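Local coordinates for 5'-deoxynucleotidase (Archaeoglobus fulgidus, PDB 1YNB), which probably hydrolyses 2'-deoxyribonucleoside 5'-phosphates to the 2'-deoxyribonucleoside and phosphate, as a metal-dependent homodimer, at residues Ala40-Arg45 / Phe73-Glu78; Ala47-Ile52 / Lys125-Phe130; Ala79-Leu84 / Val92-Glu97. All blocks are in the same frame, centred on the assembly; numbering follows the deposited sequence.

Contact 1 (Ala40-Arg45 / Phe73-Glu78); sequences AEHNFR and FHDLHE. Unlike the reference sequence in segment 40-45: Asn43 (reference Ser).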
ATOM      1  N   ALA A  40       8.183  -9.506   3.394  1.00 17.18           N
ATOM      2  CA  ALA A  40       6.746  -9.510   3.748  1.00 15.28           C
ATOM      3  C   ALA A  40       5.823  -9.223   2.538  1.00 17.88           C
ATOM      4  O   ALA A  40       4.805  -9.919   2.338  1.00 15.41           O
ATOM      5  CB  ALA A  40       6.481  -8.449   4.867  1.00 15.86           C
ATOM      6  N   GLU A  41       6.125  -8.179   1.742  1.00 14.47           N
ATOM      7  CA  GLU A  41       5.309  -7.868   0.580  1.00 15.71           C
ATOM      8  C   GLU A  41       5.360  -8.974  -0.493  1.00 14.72           C
ATOM      9  O   GLU A  41       4.348  -9.275  -1.138  1.00 13.79           O
ATOM     10  CB  GLU A  41       5.743  -6.510   0.001  1.00 15.20           C
ATOM     11  CG  GLU A  41       5.328  -5.365   0.960  1.00 13.58           C
ATOM     12  CD  GLU A  41       5.997  -4.035   0.639  1.00 19.39           C
ATOM     13  OE1 GLU A  41       7.106  -4.057   0.056  1.00 16.26           O
ATOM     14  OE2 GLU A  41       5.425  -2.986   1.000  1.00 16.53           O
ATOM     15  N   HIS A  42       6.552  -9.550  -0.711  1.00 14.95           N
ATOM     16  CA  HIS A  42       6.691 -10.671  -1.658  1.00 16.58           C
ATOM     17  C   HIS A  42       5.765 -11.853  -1.189  1.00 17.62           C
ATOM     18  O   HIS A  42       5.018 -12.399  -1.988  1.00 18.45           O
ATOM     19  CB  HIS A  42       8.155 -11.154  -1.683  1.00 14.39           C
ATOM     20  CG  HIS A  42       8.349 -12.503  -2.305  1.00 12.35           C
ATOM     21  ND1 HIS A  42       8.002 -12.778  -3.604  1.00 13.20           N
ATOM     22  CD2 HIS A  42       8.845 -13.658  -1.791  1.00 15.43           C
ATOM     23  CE1 HIS A  42       8.277 -14.047  -3.876  1.00 15.90           C
ATOM     24  NE2 HIS A  42       8.792 -14.602  -2.794  1.00 14.55           N
ATOM     25  N   ASN A  43       5.839 -12.216   0.092  1.00 19.67           N
ATOM     26  CA  ASN A  43       5.039 -13.345   0.650  1.00 19.77           C
ATOM     27  C   ASN A  43       3.544 -13.066   0.558  1.00 20.43           C
ATOM     28  O   ASN A  43       2.726 -13.968   0.305  1.00 20.00           O
ATOM     29  CB  ASN A  43       5.376 -13.559   2.113  1.00 19.65           C
ATOM     30  CG  ASN A  43       6.807 -13.970   2.330  1.00 21.36           C
ATOM     31  OD1 ASN A  43       7.386 -13.675   3.382  1.00 25.68           O
ATOM     32  ND2 ASN A  43       7.388 -14.672   1.359  1.00 23.81           N
ATOM     33  N   PHE A  44       3.176 -11.815   0.813  1.00 17.41           N
ATOM     34  CA  PHE A  44       1.786 -11.407   0.710  1.00 16.64           C
ATOM     35  C   PHE A  44       1.237 -11.740  -0.652  1.00 18.49           C
ATOM     36  O   PHE A  44       0.221 -12.443  -0.774  1.00 18.10           O
ATOM     37  CB  PHE A  44       1.649  -9.878   0.947  1.00 15.36           C
ATOM     38  CG  PHE A  44       0.300  -9.310   0.571  1.00 17.30           C
ATOM     39  CD1 PHE A  44      -0.839  -9.550   1.387  1.00 16.38           C
ATOM     40  CD2 PHE A  44       0.141  -8.549  -0.604  1.00 18.73           C
ATOM     41  CE1 PHE A  44      -2.071  -9.046   1.026  1.00 18.07           C
ATOM     42  CE2 PHE A  44      -1.121  -8.036  -0.972  1.00 18.64           C
ATOM     43  CZ  PHE A  44      -2.238  -8.297  -0.136  1.00 17.50           C
ATOM     44  N   ARG A  45       1.873 -11.208  -1.705  1.00 16.02           N
ATOM     45  CA  ARG A  45       1.313 -11.465  -3.007  1.00 14.51           C
ATOM     46  C   ARG A  45       1.532 -12.904  -3.460  1.00 14.35           C
ATOM     47  O   ARG A  45       0.683 -13.445  -4.168  1.00 17.42           O
ATOM     48  CB  ARG A  45       1.833 -10.483  -4.062  1.00 15.57           C
ATOM     49  CG  ARG A  45       1.121 -10.670  -5.391  1.00 14.54           C
ATOM     50  CD  ARG A  45       1.217  -9.494  -6.336  1.00 18.31           C
ATOM     51  NE  ARG A  45       2.610  -9.201  -6.707  1.00 17.54           N
ATOM     52  CZ  ARG A  45       2.943  -8.348  -7.680  1.00 17.85           C
ATOM     53  NH1 ARG A  45       2.007  -7.728  -8.370  1.00 17.27           N
ATOM     54  NH2 ARG A  45       4.219  -8.089  -7.934  1.00 16.31           N
ATOM     55  N   PHE A  73       4.432 -18.740   5.120  1.00 27.59           N
ATOM     56  CA  PHE A  73       5.522 -19.271   5.939  1.00 29.10           C
ATOM     57  C   PHE A  73       6.781 -19.626   5.155  1.00 30.35           C
ATOM     58  O   PHE A  73       7.804 -20.006   5.743  1.00 30.64           O
ATOM     59  CB  PHE A  73       5.045 -20.532   6.683  1.00 30.45           C
ATOM     60  CG  PHE A  73       4.162 -20.240   7.854  1.00 30.70           C
ATOM     61  CD1 PHE A  73       4.721 -20.004   9.119  1.00 32.42           C
ATOM     62  CD2 PHE A  73       2.793 -20.105   7.691  1.00 30.22           C
ATOM     63  CE1 PHE A  73       3.904 -19.626  10.208  1.00 32.86           C
ATOM     64  CE2 PHE A  73       1.961 -19.731   8.770  1.00 32.46           C
ATOM     65  CZ  PHE A  73       2.523 -19.489  10.027  1.00 31.80           C
ATOM     66  N   HIS A  74       6.714 -19.501   3.839  1.00 31.57           N
ATOM     67  CA  HIS A  74       7.813 -19.881   2.969  1.00 33.87           C
ATOM     68  C   HIS A  74       9.190 -19.288   3.266  1.00 34.20           C
ATOM     69  O   HIS A  74      10.171 -20.018   3.358  1.00 34.84           O
ATOM     70  CB  HIS A  74       7.420 -19.615   1.515  1.00 36.15           C
ATOM     71  CG  HIS A  74       8.307 -20.291   0.518  1.00 38.98           C
ATOM     72  ND1 HIS A  74       8.562 -19.764  -0.733  1.00 38.98           N
ATOM     73  CD2 HIS A  74       8.977 -21.467   0.577  1.00 39.09           C
ATOM     74  CE1 HIS A  74       9.350 -20.589  -1.401  1.00 41.21           C
ATOM     75  NE2 HIS A  74       9.617 -21.628  -0.628  1.00 39.65           N
ATOM     76  N   ASP A  75       9.304 -17.980   3.435  1.00 33.99           N
ATOM     77  CA  ASP A  75      10.643 -17.451   3.711  1.00 34.87           C
ATOM     78  C   ASP A  75      10.757 -17.007   5.133  1.00 33.99           C
ATOM     79  O   ASP A  75      11.653 -16.259   5.469  1.00 34.77           O
ATOM     80  CB  ASP A  75      10.948 -16.250   2.808  1.00 35.58           C
ATOM     81  CG  ASP A  75      10.660 -16.531   1.374  1.00 36.67           C
ATOM     82  OD1 ASP A  75      11.030 -17.637   0.906  1.00 37.90           O
ATOM     83  OD2 ASP A  75      10.063 -15.651   0.719  1.00 36.32           O
ATOM     84  N   LEU A  76       9.867 -17.486   5.993  1.00 32.92           N
ATOM     85  CA  LEU A  76       9.876 -17.008   7.345  1.00 32.54           C
ATOM     86  C   LEU A  76      11.231 -16.996   8.013  1.00 32.24           C
ATOM     87  O   LEU A  76      11.568 -16.054   8.739  1.00 33.40           O
ATOM     88  CB  LEU A  76       8.861 -17.793   8.173  1.00 32.96           C
ATOM     89  CG  LEU A  76       7.986 -16.842   8.985  1.00 34.41           C
ATOM     90  CD1 LEU A  76       7.394 -15.760   8.066  1.00 33.59           C
ATOM     91  CD2 LEU A  76       6.865 -17.625   9.673  1.00 35.67           C
ATOM     92  N   HIS A  77      12.022 -18.025   7.773  1.00 30.84           N
ATOM     93  CA  HIS A  77      13.339 -18.081   8.398  1.00 32.27           C
ATOM     94  C   HIS A  77      14.232 -16.915   7.958  1.00 29.87           C
ATOM     95  O   HIS A  77      15.188 -16.597   8.642  1.00 30.95           O
ATOM     96  CB  HIS A  77      14.019 -19.414   8.070  1.00 33.74           C
ATOM     97  CG  HIS A  77      14.233 -19.615   6.609  1.00 34.95           C
ATOM     98  ND1 HIS A  77      15.398 -19.238   5.972  1.00 37.63           N
ATOM     99  CD2 HIS A  77      13.388 -20.023   5.636  1.00 35.01           C
ATOM    100  CE1 HIS A  77      15.255 -19.397   4.669  1.00 35.25           C
ATOM    101  NE2 HIS A  77      14.043 -19.867   4.438  1.00 36.44           N
ATOM    102  N   GLU A  78      13.923 -16.279   6.828  1.00 28.58           N
ATOM    103  CA  GLU A  78      14.758 -15.155   6.364  1.00 29.47           C
ATOM    104  C   GLU A  78      14.764 -13.981   7.365  1.00 29.43           C
ATOM    105  O   GLU A  78      15.582 -13.035   7.259  1.00 29.78           O
ATOM    106  CB  GLU A  78      14.302 -14.694   4.977  1.00 29.62           C
ATOM    107  CG  GLU A  78      14.572 -15.744   3.888  1.00 31.38           C
ATOM    108  CD  GLU A  78      14.206 -15.275   2.489  1.00 32.06           C
ATOM    109  OE1 GLU A  78      13.533 -14.230   2.349  1.00 31.49           O
ATOM    110  OE2 GLU A  78      14.576 -15.969   1.511  1.00 32.65           O
TER
HETATM  111  O   HOH W   1       8.675 -16.949  -1.090  1.00 41.93           O
HETATM  112  O   HOH W   2       7.612 -15.993   4.877  1.00 38.17           O
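On helix 39-56, His42 is the first residue to meet the loop 73-78. Its CG lies anti to the backbone N (chi1 164°), which brings His42 CD2 within 3.4 Å of Asp75 OD2. The carboxylate oxygen sits at the ring edge, and ring and carboxylate are nearly coplanar, 9° apart. The imidazole is held at both nitrogens: His42 NE2 meets water 1 at 2.9 Å and makes a weak hydrogen bond to Asp124 OD2, while ND1 bonds to Glu127 OE1. Water 1 donates to Asp75 OD2 and also bonds to His74 ND1 at 2.8 Å, so three side chains converge on it. One residue further along, Asn43, where the reference sequence has serine, gives the direct bond of the contact, from ND2 to Asp75 OD2 at 2.9 Å, with the acceptor almost in the amide plane but approached from above the carboxylate plane. Water 2 donates to Asn43 OD1 at 2.8 Å and accepts from Asp75 N; together with the ND2 bond this is consistent with one flip of the amide. Replacing Asp75 by an alanine would probably cost Asn43 ND2 its carboxylate acceptor and water 1 the oxygen it donates to. The convergence of His42, His74, Asp75 and Asp124 fits the H...HD...D signature of HD-domain phosphohydrolases, consistent with a metal site, although no metal is bound to them here.

Contact 2 (Ala47-Ile52 / Lys125-Phe130); sequences AIIAFI and KLELAF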
ATOM      1  N   ALA A  47       1.331 -15.427  -1.606  1.00 17.12           N
ATOM      2  CA  ALA A  47       0.253 -16.192  -0.954  1.00 18.58           C
ATOM      3  C   ALA A  47      -1.026 -16.082  -1.743  1.00 19.94           C
ATOM      4  O   ALA A  47      -1.688 -17.094  -2.003  1.00 20.84           O
ATOM      5  CB  ALA A  47       0.074 -15.749   0.513  1.00 19.06           C
ATOM      6  N   ILE A  48      -1.395 -14.872  -2.174  1.00 18.39           N
ATOM      7  CA  ILE A  48      -2.575 -14.705  -2.981  1.00 18.51           C
ATOM      8  C   ILE A  48      -2.408 -15.469  -4.309  1.00 20.53           C
ATOM      9  O   ILE A  48      -3.330 -16.163  -4.783  1.00 19.12           O
ATOM     10  CB  ILE A  48      -2.855 -13.191  -3.174  1.00 19.16           C
ATOM     11  CG1 ILE A  48      -3.254 -12.600  -1.810  1.00 20.82           C
ATOM     12  CG2 ILE A  48      -3.968 -12.932  -4.220  1.00 21.07           C
ATOM     13  CD1 ILE A  48      -3.383 -11.090  -1.817  1.00 23.50           C
ATOM     14  N   ILE A  49      -1.234 -15.379  -4.928  1.00 18.44           N
ATOM     15  CA  ILE A  49      -1.050 -16.140  -6.162  1.00 18.12           C
ATOM     16  C   ILE A  49      -1.194 -17.665  -5.936  1.00 19.54           C
ATOM     17  O   ILE A  49      -1.759 -18.353  -6.787  1.00 19.97           O
ATOM     18  CB  ILE A  49       0.342 -15.868  -6.756  1.00 16.24           C
ATOM     19  CG1 ILE A  49       0.346 -14.398  -7.270  1.00 17.59           C
ATOM     20  CG2 ILE A  49       0.631 -16.809  -7.936  1.00 17.88           C
ATOM     21  CD1 ILE A  49       1.799 -13.914  -7.743  1.00 17.78           C
ATOM     22  N   ALA A  50      -0.665 -18.165  -4.817  1.00 20.66           N
ATOM     23  CA  ALA A  50      -0.713 -19.606  -4.533  1.00 21.36           C
ATOM     24  C   ALA A  50      -2.178 -20.050  -4.411  1.00 23.60           C
ATOM     25  O   ALA A  50      -2.546 -21.130  -4.888  1.00 24.16           O
ATOM     26  CB  ALA A  50       0.059 -19.927  -3.275  1.00 19.53           C
ATOM     27  N   PHE A  51      -2.994 -19.201  -3.795  1.00 23.78           N
ATOM     28  CA  PHE A  51      -4.439 -19.426  -3.652  1.00 24.75           C
ATOM     29  C   PHE A  51      -5.013 -19.546  -5.072  1.00 26.11           C
ATOM     30  O   PHE A  51      -5.713 -20.508  -5.408  1.00 23.90           O
ATOM     31  CB  PHE A  51      -5.055 -18.237  -2.938  1.00 23.05           C
ATOM     32  CG  PHE A  51      -6.536 -18.326  -2.758  1.00 25.45           C
ATOM     33  CD1 PHE A  51      -7.075 -19.120  -1.740  1.00 27.35           C
ATOM     34  CD2 PHE A  51      -7.388 -17.605  -3.581  1.00 24.64           C
ATOM     35  CE1 PHE A  51      -8.463 -19.186  -1.543  1.00 24.72           C
ATOM     36  CE2 PHE A  51      -8.773 -17.660  -3.401  1.00 27.59           C
ATOM     37  CZ  PHE A  51      -9.297 -18.470  -2.355  1.00 25.88           C
ATOM     38  N   ILE A  52      -4.687 -18.572  -5.930  1.00 24.16           N
ATOM     39  CA  ILE A  52      -5.162 -18.604  -7.305  1.00 25.07           C
ATOM     40  C   ILE A  52      -4.714 -19.860  -8.065  1.00 23.88           C
ATOM     41  O   ILE A  52      -5.517 -20.468  -8.799  1.00 25.48           O
ATOM     42  CB  ILE A  52      -4.676 -17.361  -8.081  1.00 23.91           C
ATOM     43  CG1 ILE A  52      -5.413 -16.115  -7.576  1.00 24.22           C
ATOM     44  CG2 ILE A  52      -4.976 -17.517  -9.582  1.00 25.91           C
ATOM     45  CD1 ILE A  52      -4.777 -14.787  -8.075  1.00 23.37           C
ATOM     46  N   LYS A 125       8.001 -17.983  -7.615  1.00 19.70           N
ATOM     47  CA  LYS A 125       8.577 -17.573  -8.918  1.00 20.78           C
ATOM     48  C   LYS A 125       7.661 -16.666  -9.752  1.00 20.06           C
ATOM     49  O   LYS A 125       8.120 -15.746 -10.440  1.00 22.85           O
ATOM     50  CB  LYS A 125       8.915 -18.826  -9.739  1.00 22.21           C
ATOM     51  CG  LYS A 125       9.944 -19.704  -9.083  1.00 28.48           C
ATOM     52  CD  LYS A 125      10.204 -20.885 -10.019  1.00 32.78           C
ATOM     53  CE  LYS A 125      10.657 -22.128  -9.287  1.00 36.42           C
ATOM     54  NZ  LYS A 125      10.371 -23.289 -10.204  1.00 38.41           N
ATOM     55  N   LEU A 126       6.366 -16.924  -9.749  1.00 18.92           N
ATOM     56  CA  LEU A 126       5.461 -16.073 -10.500  1.00 18.30           C
ATOM     57  C   LEU A 126       5.421 -14.677  -9.872  1.00 17.81           C
ATOM     58  O   LEU A 126       5.300 -13.692 -10.612  1.00 17.53           O
ATOM     59  CB  LEU A 126       4.019 -16.597 -10.503  1.00 20.31           C
ATOM     60  CG  LEU A 126       3.463 -17.302 -11.736  1.00 23.95           C
ATOM     61  CD1 LEU A 126       1.937 -17.433 -11.546  1.00 22.69           C
ATOM     62  CD2 LEU A 126       3.752 -16.512 -13.044  1.00 22.40           C
ATOM     63  N   GLU A 127       5.428 -14.606  -8.539  1.00 16.45           N
ATOM     64  CA  GLU A 127       5.384 -13.302  -7.862  1.00 15.91           C
ATOM     65  C   GLU A 127       6.609 -12.475  -8.339  1.00 17.02           C
ATOM     66  O   GLU A 127       6.514 -11.246  -8.654  1.00 16.57           O
ATOM     67  CB  GLU A 127       5.408 -13.476  -6.350  1.00 15.24           C
ATOM     68  CG  GLU A 127       4.856 -12.256  -5.559  1.00 15.30           C
ATOM     69  CD  GLU A 127       5.771 -11.014  -5.592  1.00 14.54           C
ATOM     70  OE1 GLU A 127       7.016 -11.160  -5.437  1.00 16.65           O
ATOM     71  OE2 GLU A 127       5.223  -9.893  -5.749  1.00 15.23           O
ATOM     72  N   LEU A 128       7.756 -13.133  -8.335  1.00 15.72           N
ATOM     73  CA  LEU A 128       9.006 -12.495  -8.791  1.00 18.23           C
ATOM     74  C   LEU A 128       8.877 -12.022 -10.230  1.00 18.75           C
ATOM     75  O   LEU A 128       9.277 -10.888 -10.553  1.00 18.47           O
ATOM     76  CB  LEU A 128      10.182 -13.485  -8.677  1.00 18.74           C
ATOM     77  CG  LEU A 128      11.530 -13.044  -9.274  1.00 19.61           C
ATOM     78  CD1 LEU A 128      12.121 -11.853  -8.500  1.00 19.06           C
ATOM     79  CD2 LEU A 128      12.453 -14.202  -9.145  1.00 22.33           C
ATOM     80  N   ALA A 129       8.319 -12.852 -11.118  1.00 15.98           N
ATOM     81  CA  ALA A 129       8.147 -12.441 -12.516  1.00 16.31           C
ATOM     82  C   ALA A 129       7.220 -11.216 -12.607  1.00 16.00           C
ATOM     83  O   ALA A 129       7.485 -10.281 -13.359  1.00 16.33           O
ATOM     84  CB  ALA A 129       7.574 -13.617 -13.384  1.00 18.62           C
ATOM     85  N   PHE A 130       6.112 -11.206 -11.862  1.00 16.41           N
ATOM     86  CA  PHE A 130       5.228 -10.032 -11.900  1.00 14.97           C
ATOM     87  C   PHE A 130       5.982  -8.769 -11.409  1.00 14.06           C
ATOM     88  O   PHE A 130       5.841  -7.689 -12.009  1.00 13.67           O
ATOM     89  CB  PHE A 130       3.999 -10.213 -10.977  1.00 15.41           C
ATOM     90  CG  PHE A 130       2.813 -10.790 -11.687  1.00 16.90           C
ATOM     91  CD1 PHE A 130       2.729 -12.166 -11.919  1.00 16.96           C
ATOM     92  CD2 PHE A 130       1.793  -9.962 -12.127  1.00 15.02           C
ATOM     93  CE1 PHE A 130       1.597 -12.704 -12.594  1.00 17.12           C
ATOM     94  CE2 PHE A 130       0.684 -10.457 -12.786  1.00 18.11           C
ATOM     95  CZ  PHE A 130       0.574 -11.852 -13.025  1.00 17.08           C
TER
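Two helices, 39-56 and 117-135, come together here with their closest CA atoms, those of Ile49 and Glu127, 7.2 Å apart, and no hydrogen bond passes between the segments. Ile49 carries the contact from the first helix, and its two branches do different work. CG1 stands anti to the carbonyl carbon (chi1 -69°) and the chain runs on extended through chi2, so Ile49 CD1 reaches the backbone of the partner helix, 3.6 Å from Glu127 CA and 3.8 Å from Glu127 N. The same methyl, Ile49 CD1, lies alongside the start of the glutamate side chain, 3.9 Å from Glu127 CB. On the other branch, Ile49 CG2 meets Leu126 CD1 at 3.9 Å, the two side chains crossing at a slant, and Leu126 is covered in turn by Ile159 and Tyr160 of helix 154-166. This is helix-to-helix packing in the buried core of the all-helical HD domain, joining the helix that holds His42 to the one that holds Asp124. Glu127 takes part with its backbone and the CB-CG base of its side chain, not with its carboxylate. A bend at chi2 (-71°) takes the carboxylate off to His42, its hydrogen-bond partner, and to Arg45, its salt-bridge partner. Lys21 of the second subunit adds a further salt bridge to OE2, so positive charge from both chains is likely to favour the ionised carboxylate.

Contact 3 (Ala79-Leu84 / Val92-Glu97); sequences ARTMDL and VSCDEE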
ATOM      1  N   ALA A  79      13.862 -14.047   8.342  1.00 29.44           N
ATOM      2  CA  ALA A  79      13.796 -13.022   9.382  1.00 30.54           C
ATOM      3  C   ALA A  79      15.128 -13.059  10.110  1.00 31.75           C
ATOM      4  O   ALA A  79      15.593 -12.044  10.627  1.00 31.26           O
ATOM      5  CB  ALA A  79      12.677 -13.327  10.363  1.00 30.01           C
ATOM      6  N   ARG A  80      15.716 -14.255  10.156  1.00 32.47           N
ATOM      7  CA  ARG A  80      17.011 -14.472  10.796  1.00 34.45           C
ATOM      8  C   ARG A  80      18.141 -14.624   9.784  1.00 36.18           C
ATOM      9  O   ARG A  80      19.281 -14.267  10.071  1.00 37.93           O
ATOM     10  CB  ARG A  80      16.971 -15.741  11.663  1.00 34.21           C
ATOM     11  CG  ARG A  80      16.000 -15.657  12.823  1.00 32.21           C
ATOM     12  CD  ARG A  80      15.734 -17.044  13.480  1.00 32.27           C
ATOM     13  NE  ARG A  80      14.670 -16.910  14.476  1.00 31.28           N
ATOM     14  CZ  ARG A  80      14.697 -17.419  15.702  1.00 31.97           C
ATOM     15  NH1 ARG A  80      15.741 -18.132  16.112  1.00 33.54           N
ATOM     16  NH2 ARG A  80      13.704 -17.146  16.548  1.00 31.05           N
ATOM     17  N   THR A  81      17.843 -15.147   8.602  1.00 37.30           N
ATOM     18  CA  THR A  81      18.915 -15.386   7.624  1.00 38.33           C
ATOM     19  C   THR A  81      19.082 -14.376   6.504  1.00 38.93           C
ATOM     20  O   THR A  81      20.093 -14.408   5.795  1.00 39.88           O
ATOM     21  CB  THR A  81      18.760 -16.764   6.949  1.00 37.83           C
ATOM     22  OG1 THR A  81      17.680 -16.718   6.011  1.00 37.80           O
ATOM     23  CG2 THR A  81      18.457 -17.836   7.994  1.00 39.66           C
ATOM     24  N   MET A  82      18.109 -13.480   6.355  1.00 38.81           N
ATOM     25  CA  MET A  82      18.118 -12.483   5.286  1.00 38.00           C
ATOM     26  C   MET A  82      17.725 -13.148   3.972  1.00 37.61           C
ATOM     27  O   MET A  82      17.735 -14.390   3.855  1.00 37.73           O
ATOM     28  CB  MET A  82      19.504 -11.843   5.119  1.00 38.71           C
ATOM     29  CG  MET A  82      20.051 -11.182   6.385  1.00 39.89           C
ATOM     30  SD  MET A  82      21.747 -10.518   6.154  1.00 42.52           S
ATOM     31  CE  MET A  82      21.369  -9.160   4.927  1.00 41.24           C
ATOM     32  N   ASP A  83      17.344 -12.323   2.999  1.00 36.05           N
ATOM     33  CA  ASP A  83      16.973 -12.806   1.676  1.00 35.93           C
ATOM     34  C   ASP A  83      18.298 -13.000   0.954  1.00 36.37           C
ATOM     35  O   ASP A  83      18.868 -12.035   0.448  1.00 34.51           O
ATOM     36  CB  ASP A  83      16.131 -11.758   0.927  1.00 35.25           C
ATOM     37  CG  ASP A  83      15.836 -12.156  -0.509  1.00 35.42           C
ATOM     38  OD1 ASP A  83      15.291 -11.321  -1.266  1.00 33.21           O
ATOM     39  OD2 ASP A  83      16.141 -13.310  -0.893  1.00 35.66           O
ATOM     40  N   LEU A  84      18.813 -14.229   0.937  1.00 36.56           N
ATOM     41  CA  LEU A  84      20.081 -14.478   0.240  1.00 38.21           C
ATOM     42  C   LEU A  84      19.841 -14.488  -1.271  1.00 38.35           C
ATOM     43  O   LEU A  84      19.257 -15.432  -1.807  1.00 39.45           O
ATOM     44  CB  LEU A  84      20.697 -15.817   0.687  1.00 39.23           C
ATOM     45  CG  LEU A  84      20.957 -15.923   2.193  1.00 40.81           C
ATOM     46  CD1 LEU A  84      21.453 -17.327   2.545  1.00 42.04           C
ATOM     47  CD2 LEU A  84      21.968 -14.872   2.618  1.00 41.17           C
ATOM     48  N   VAL A  92      27.432 -18.162  -0.108  1.00 47.16           N
ATOM     49  CA  VAL A  92      26.771 -18.297   1.189  1.00 47.82           C
ATOM     50  C   VAL A  92      25.913 -19.540   1.374  1.00 48.14           C
ATOM     51  O   VAL A  92      25.023 -19.819   0.572  1.00 48.72           O
ATOM     52  CB  VAL A  92      25.894 -17.049   1.492  1.00 47.43           C
ATOM     53  CG1 VAL A  92      25.268 -17.166   2.884  1.00 48.24           C
ATOM     54  CG2 VAL A  92      26.750 -15.784   1.404  1.00 46.45           C
ATOM     55  N   SER A  93      26.185 -20.278   2.446  1.00 48.27           N
ATOM     56  CA  SER A  93      25.412 -21.475   2.752  1.00 49.13           C
ATOM     57  C   SER A  93      24.653 -21.211   4.047  1.00 48.65           C
ATOM     58  O   SER A  93      25.220 -20.756   5.048  1.00 47.83           O
ATOM     59  CB  SER A  93      26.322 -22.693   2.918  1.00 49.27           C
ATOM     60  OG  SER A  93      27.057 -22.596   4.121  1.00 51.68           O
ATOM     61  N   CYS A  94      23.368 -21.523   4.013  1.00 49.10           N
ATOM     62  CA  CYS A  94      22.492 -21.288   5.144  1.00 49.16           C
ATOM     63  C   CYS A  94      21.776 -22.527   5.678  1.00 49.08           C
ATOM     64  O   CYS A  94      21.275 -23.353   4.914  1.00 49.56           O
ATOM     65  CB  CYS A  94      21.468 -20.230   4.736  1.00 49.46           C
ATOM     66  SG  CYS A  94      20.019 -20.181   5.752  1.00 50.66           S
ATOM     67  N   ASP A  95      21.735 -22.661   6.995  1.00 48.50           N
ATOM     68  CA  ASP A  95      21.040 -23.790   7.590  1.00 48.08           C
ATOM     69  C   ASP A  95      19.583 -23.382   7.798  1.00 47.72           C
ATOM     70  O   ASP A  95      19.166 -23.015   8.896  1.00 46.75           O
ATOM     71  CB  ASP A  95      21.697 -24.175   8.910  1.00 48.24           C
ATOM     72  CG  ASP A  95      20.872 -25.166   9.709  1.00 47.96           C
ATOM     73  OD1 ASP A  95      20.144 -25.987   9.107  1.00 47.27           O
ATOM     74  OD2 ASP A  95      20.973 -25.125  10.950  1.00 48.32           O
ATOM     75  N   GLU A  96      18.824 -23.455   6.712  1.00 48.16           N
ATOM     76  CA  GLU A  96      17.419 -23.087   6.706  1.00 48.99           C
ATOM     77  C   GLU A  96      16.556 -23.893   7.679  1.00 49.41           C
ATOM     78  O   GLU A  96      15.725 -23.324   8.396  1.00 48.72           O
ATOM     79  CB  GLU A  96      16.873 -23.232   5.290  1.00 50.45           C
ATOM     80  CG  GLU A  96      15.414 -22.844   5.136  1.00 52.33           C
ATOM     81  CD  GLU A  96      14.915 -23.032   3.717  1.00 53.73           C
ATOM     82  OE1 GLU A  96      15.654 -22.632   2.776  1.00 53.97           O
ATOM     83  OE2 GLU A  96      13.787 -23.566   3.545  1.00 54.91           O
ATOM     84  N   GLU A  97      16.750 -25.210   7.709  1.00 49.34           N
ATOM     85  CA  GLU A  97      15.958 -26.056   8.602  1.00 48.18           C
ATOM     86  C   GLU A  97      16.296 -25.687  10.046  1.00 46.67           C
ATOM     87  O   GLU A  97      15.415 -25.625  10.905  1.00 45.69           O
ATOM     88  CB  GLU A  97      16.243 -27.539   8.317  1.00 50.73           C
ATOM     89  CG  GLU A  97      15.280 -28.528   9.005  1.00 53.21           C
ATOM     90  CD  GLU A  97      13.804 -28.139   8.862  1.00 55.00           C
ATOM     91  OE1 GLU A  97      13.310 -27.329   9.690  1.00 54.24           O
ATOM     92  OE2 GLU A  97      13.144 -28.646   7.918  1.00 56.54           O
TER
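One cysteine, Cys94, touches two side chains at once, its sulfur on Thr81 and its CB on Leu84, and no hydrogen bond links the two segments. Cys94 SG, anti to its own backbone N (chi1 161°), lies 3.6 Å from Thr81 CG2 and 3.8 Å from Thr81 CB. The threonine thus offers its carbon side to the sulfur, while OG1 has a weak hydrogen bond with His77 ND1. On the other flank, Leu84 CD1 packs against Cys94 CB at 3.6 Å and against Val92 CG1 at 3.8 Å, with Leu84 CD2 also near that valine methyl, at 4.0 Å. Leu84 and Val92 cross at about a right angle, with the methyls meeting at the crossing. The contact closes a short excursion of the HD domain near its surface: the chain leaves helix 78-81 and returns to helix 96-103 with no helix or strand between the two segments. Met82, with positive phi (76°), makes the break at the end of the first helix and sends the chain on to Leu84. At the far end Asp95 is the N-cap of helix 96-103, its OD1 taking the backbone N of Gly98, and it is also the centre of an inverse gamma turn. Val92 and Cys94 point toward 79-84 while Ser93 between them points away, an alternation that puts both apolar groups on the side of Leu84. Thr81 is further covered by Ala99 of helix 96-103.

How the contacts relate
Contact 1 and contact 2 share helix 39-56 and touch directly, their centres 11 Å apart. Glu127 of contact 2 is second shell to the probable metal site: Glu127 OE1 lies 2.6 Å from His42 ND1, and Glu127 OE2 lies 2.9 Å from Arg45 NE. Contact 3 lies closer to the surface, about 13 Å from contact 1 between centres, and joins it through packing of His77 NE2 on Glu96 CG at 3.4 Å. Contacts 2 and 3 are about 22 Å apart between centres and do not touch, although contact 3 is nested in the loop that contact 2 closes. All three reach the second subunit of the homodimer.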